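Long-range contact in rRNA adenine N-6-methyltransferase (Saccharopolyspora erythraea, PDB 6NVM), which dimethylates N6 of an adenine in 23S rRNA with S-adenosyl-L-methionine as methyl donor, lowering ribosome affinity for macrolide, lincosamide and streptogramin B antibiotics: residues Glu160-Val165 against Met216-Arg221. Residues are numbered along the deposited sequence; the frame is centred on the assembly and turned at random. Where two conformers were deposited one is given.
Sequences ETATMV and MRLRRR
In the Rossmann-like sheet of class I methyltransferases, strand order 3-2-1-4-5-7-6, residues Glu160-Met164 of strand 159-167 pair with Met216-Arg220 of strand 213-220, the family's characteristic reversed strand; the two short segments run antiparallel, their directions 170° apart. Five backbone hydrogen bonds join them. Met164 and Met216 form one hydrogen-bonded pair, held by two reciprocal N-H...O bonds, with Met216 N 2.9 Å from Met164 O; Ala162 and Leu218 form the next in the same way, with Leu218 N 2.8 Å from Ala162 O. Arg220 N to Glu160 O, 2.8 Å, makes the fifth bond near the end of the strand. Between these pairs, CA-H groups approach carbonyl oxygens, as where Arg217 CA lies 3.1 Å from Ala162 O.

The two faces differ sharply in character. On the apolar one, covered by helices 146-155 and 168-175, Ala162 CB faces Leu218 CB at 4.2 Å. In one of its two conformers, the Met164 chain, bent at chi3 (-74°), crosses Leu218 obliquely and rests its methyl CE 4.0 Å from Leu218 CG. Met216 packs against residues of helix 168-175 and against Trp194. The other face carries Thr161, Thr163, Arg217 and Arg219. The guanidinium groups of the two arginines reach beyond the pairing: Arg217 hydrogen-bonds to Thr65 O and forms a salt bridge with Glu195, while Arg219 bridges Glu67 and Glu193. Thr161 OG1 hydrogen-bonds to Ala66 O. Arg217 holds CG anti to its backbone N (chi1 178°), and its aliphatic stem runs beside Thr163, pointing the same way, with CG 4.0 Å from Thr163 OG1.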
loop_
_atom_site.group_PDB
_atom_site.type_symbol
_atom_site.label_atom_id
_atom_site.label_comp_id
_atom_site.label_asym_id
_atom_site.label_seq_id
_atom_site.Cartn_x
_atom_site.Cartn_y
_atom_site.Cartn_z
ATOM N N GLU A 160 8.526 -2.980 6.620
ATOM C CA GLU A 160 8.527 -4.250 5.901
ATOM C C GLU A 160 7.221 -4.454 5.152
ATOM O O GLU A 160 7.223 -4.598 3.926
ATOM C CB GLU A 160 8.761 -5.427 6.859
ATOM C CG GLU A 160 10.167 -5.528 7.373
ATOM C CD GLU A 160 10.482 -6.900 7.950
ATOM O OE1 GLU A 160 9.559 -7.737 8.058
ATOM O OE2 GLU A 160 11.657 -7.141 8.286
ATOM N N THR A 161 6.101 -4.481 5.876
ATOM C CA THR A 161 4.790 -4.664 5.279
ATOM C C THR A 161 3.812 -3.661 5.863
ATOM O O THR A 161 3.968 -3.194 6.997
ATOM C CB THR A 161 4.239 -6.074 5.514
ATOM O OG1 THR A 161 3.959 -6.242 6.909
ATOM C CG2 THR A 161 5.234 -7.112 5.053
ATOM N N ALA A 162 2.798 -3.336 5.065
ATOM C CA ALA A 162 1.682 -2.512 5.502
ATOM C C ALA A 162 0.414 -3.236 5.086
ATOM O O ALA A 162 0.209 -3.497 3.896
ATOM C CB ALA A 162 1.733 -1.109 4.896
ATOM N N THR A 163 -0.415 -3.583 6.063
ATOM C CA THR A 163 -1.656 -4.306 5.834
ATOM C C THR A 163 -2.795 -3.369 6.203
ATOM O O THR A 163 -2.850 -2.874 7.334
ATOM C CB THR A 163 -1.697 -5.587 6.666
ATOM O OG1 THR A 163 -0.578 -6.410 6.314
ATOM C CG2 THR A 163 -2.979 -6.368 6.416
ATOM N N MET A 164 -3.703 -3.135 5.260
ATOM C CA MET A 164 -4.705 -2.094 5.415
ATOM C C MET A 164 -6.068 -2.601 4.980
ATOM O O MET A 164 -6.188 -3.304 3.972
ATOM C CB MET A 164 -4.341 -0.852 4.593
ATOM C CG MET A 164 -3.155 -0.093 5.136
ATOM S SD MET A 164 -2.530 1.120 3.959
ATOM C CE MET A 164 -1.712 0.055 2.775
ATOM N N VAL A 165 -7.088 -2.232 5.751
ATOM C CA VAL A 165 -8.480 -2.392 5.359
ATOM C C VAL A 165 -8.919 -1.052 4.787
ATOM O O VAL A 165 -8.884 -0.032 5.488
ATOM C CB VAL A 165 -9.362 -2.804 6.547
ATOM C CG1 VAL A 165 -10.818 -2.934 6.110
ATOM C CG2 VAL A 165 -8.860 -4.094 7.151
ATOM N N MET A 216 -5.715 -4.973 1.645
ATOM C CA MET A 216 -4.606 -4.854 0.713
ATOM C C MET A 216 -3.314 -4.766 1.511
ATOM O O MET A 216 -3.308 -4.367 2.679
ATOM C CB MET A 216 -4.758 -3.626 -0.203
ATOM C CG MET A 216 -4.751 -2.288 0.518
ATOM S SD MET A 216 -4.804 -0.877 -0.617
ATOM C CE MET A 216 -3.241 -1.056 -1.465
ATOM N N ARG A 217 -2.213 -5.141 0.867
ATOM C CA ARG A 217 -0.917 -5.191 1.526
ATOM C C ARG A 217 0.156 -4.605 0.622
ATOM O O ARG A 217 0.181 -4.875 -0.580
ATOM C CB ARG A 217 -0.556 -6.634 1.906
ATOM C CG ARG A 217 0.811 -6.803 2.561
ATOM C CD ARG A 217 1.000 -8.239 3.057
ATOM N NE ARG A 217 0.781 -9.206 1.982
ATOM C CZ ARG A 217 0.644 -10.515 2.162
ATOM N NH1 ARG A 217 0.699 -11.035 3.379
ATOM N NH2 ARG A 217 0.447 -11.307 1.119
ATOM N N LEU A 218 1.018 -3.783 1.210
ATOM C CA LEU A 218 2.273 -3.366 0.599
ATOM C C LEU A 218 3.412 -4.149 1.235
ATOM O O LEU A 218 3.436 -4.340 2.452
ATOM C CB LEU A 218 2.528 -1.868 0.797
ATOM C CG LEU A 218 1.426 -0.884 0.430
ATOM C CD1 LEU A 218 1.921 0.545 0.633
ATOM C CD2 LEU A 218 0.981 -1.102 -0.992
ATOM N N ARG A 219 4.354 -4.607 0.415
ATOM C CA ARG A 219 5.581 -5.222 0.906
ATOM C C ARG A 219 6.751 -4.450 0.321
ATOM O O ARG A 219 6.872 -4.346 -0.904
ATOM C CB ARG A 219 5.679 -6.704 0.524
ATOM C CG ARG A 219 4.420 -7.515 0.823
ATOM C CD ARG A 219 4.601 -9.002 0.507
ATOM N NE ARG A 219 5.497 -9.634 1.468
ATOM C CZ ARG A 219 6.799 -9.824 1.285
ATOM N NH1 ARG A 219 7.387 -9.454 0.154
ATOM N NH2 ARG A 219 7.518 -10.390 2.245
ATOM N N ARG A 220 7.606 -3.911 1.188
ATOM C CA ARG A 220 8.836 -3.284 0.722
ATOM C C ARG A 220 9.819 -4.372 0.308
ATOM O O ARG A 220 10.175 -5.234 1.120
ATOM C CB ARG A 220 9.438 -2.400 1.812
ATOM C CG ARG A 220 10.540 -1.481 1.293
ATOM C CD ARG A 220 11.053 -0.558 2.372
ATOM N NE ARG A 220 11.870 -1.283 3.338
ATOM C CZ ARG A 220 13.126 -1.662 3.123
ATOM N NH1 ARG A 220 13.721 -1.392 1.968
ATOM N NH2 ARG A 220 13.790 -2.315 4.069
ATOM N N ARG A 221 10.250 -4.341 -0.953
ATOM C CA ARG A 221 11.122 -5.385 -1.475
ATOM C C ARG A 221 12.465 -5.364 -0.762
ATOM O O ARG A 221 13.067 -4.304 -0.569
ATOM C CB ARG A 221 11.342 -5.203 -2.980
ATOM C CG ARG A 221 10.071 -5.157 -3.815
ATOM C CD ARG A 221 10.397 -4.944 -5.295
ATOM N NE ARG A 221 9.195 -4.750 -6.101
ATOM C CZ ARG A 221 8.462 -5.732 -6.617
ATOM N NH1 ARG A 221 8.794 -7.004 -6.416
ATOM N NH2 ARG A 221 7.386 -5.438 -7.333
#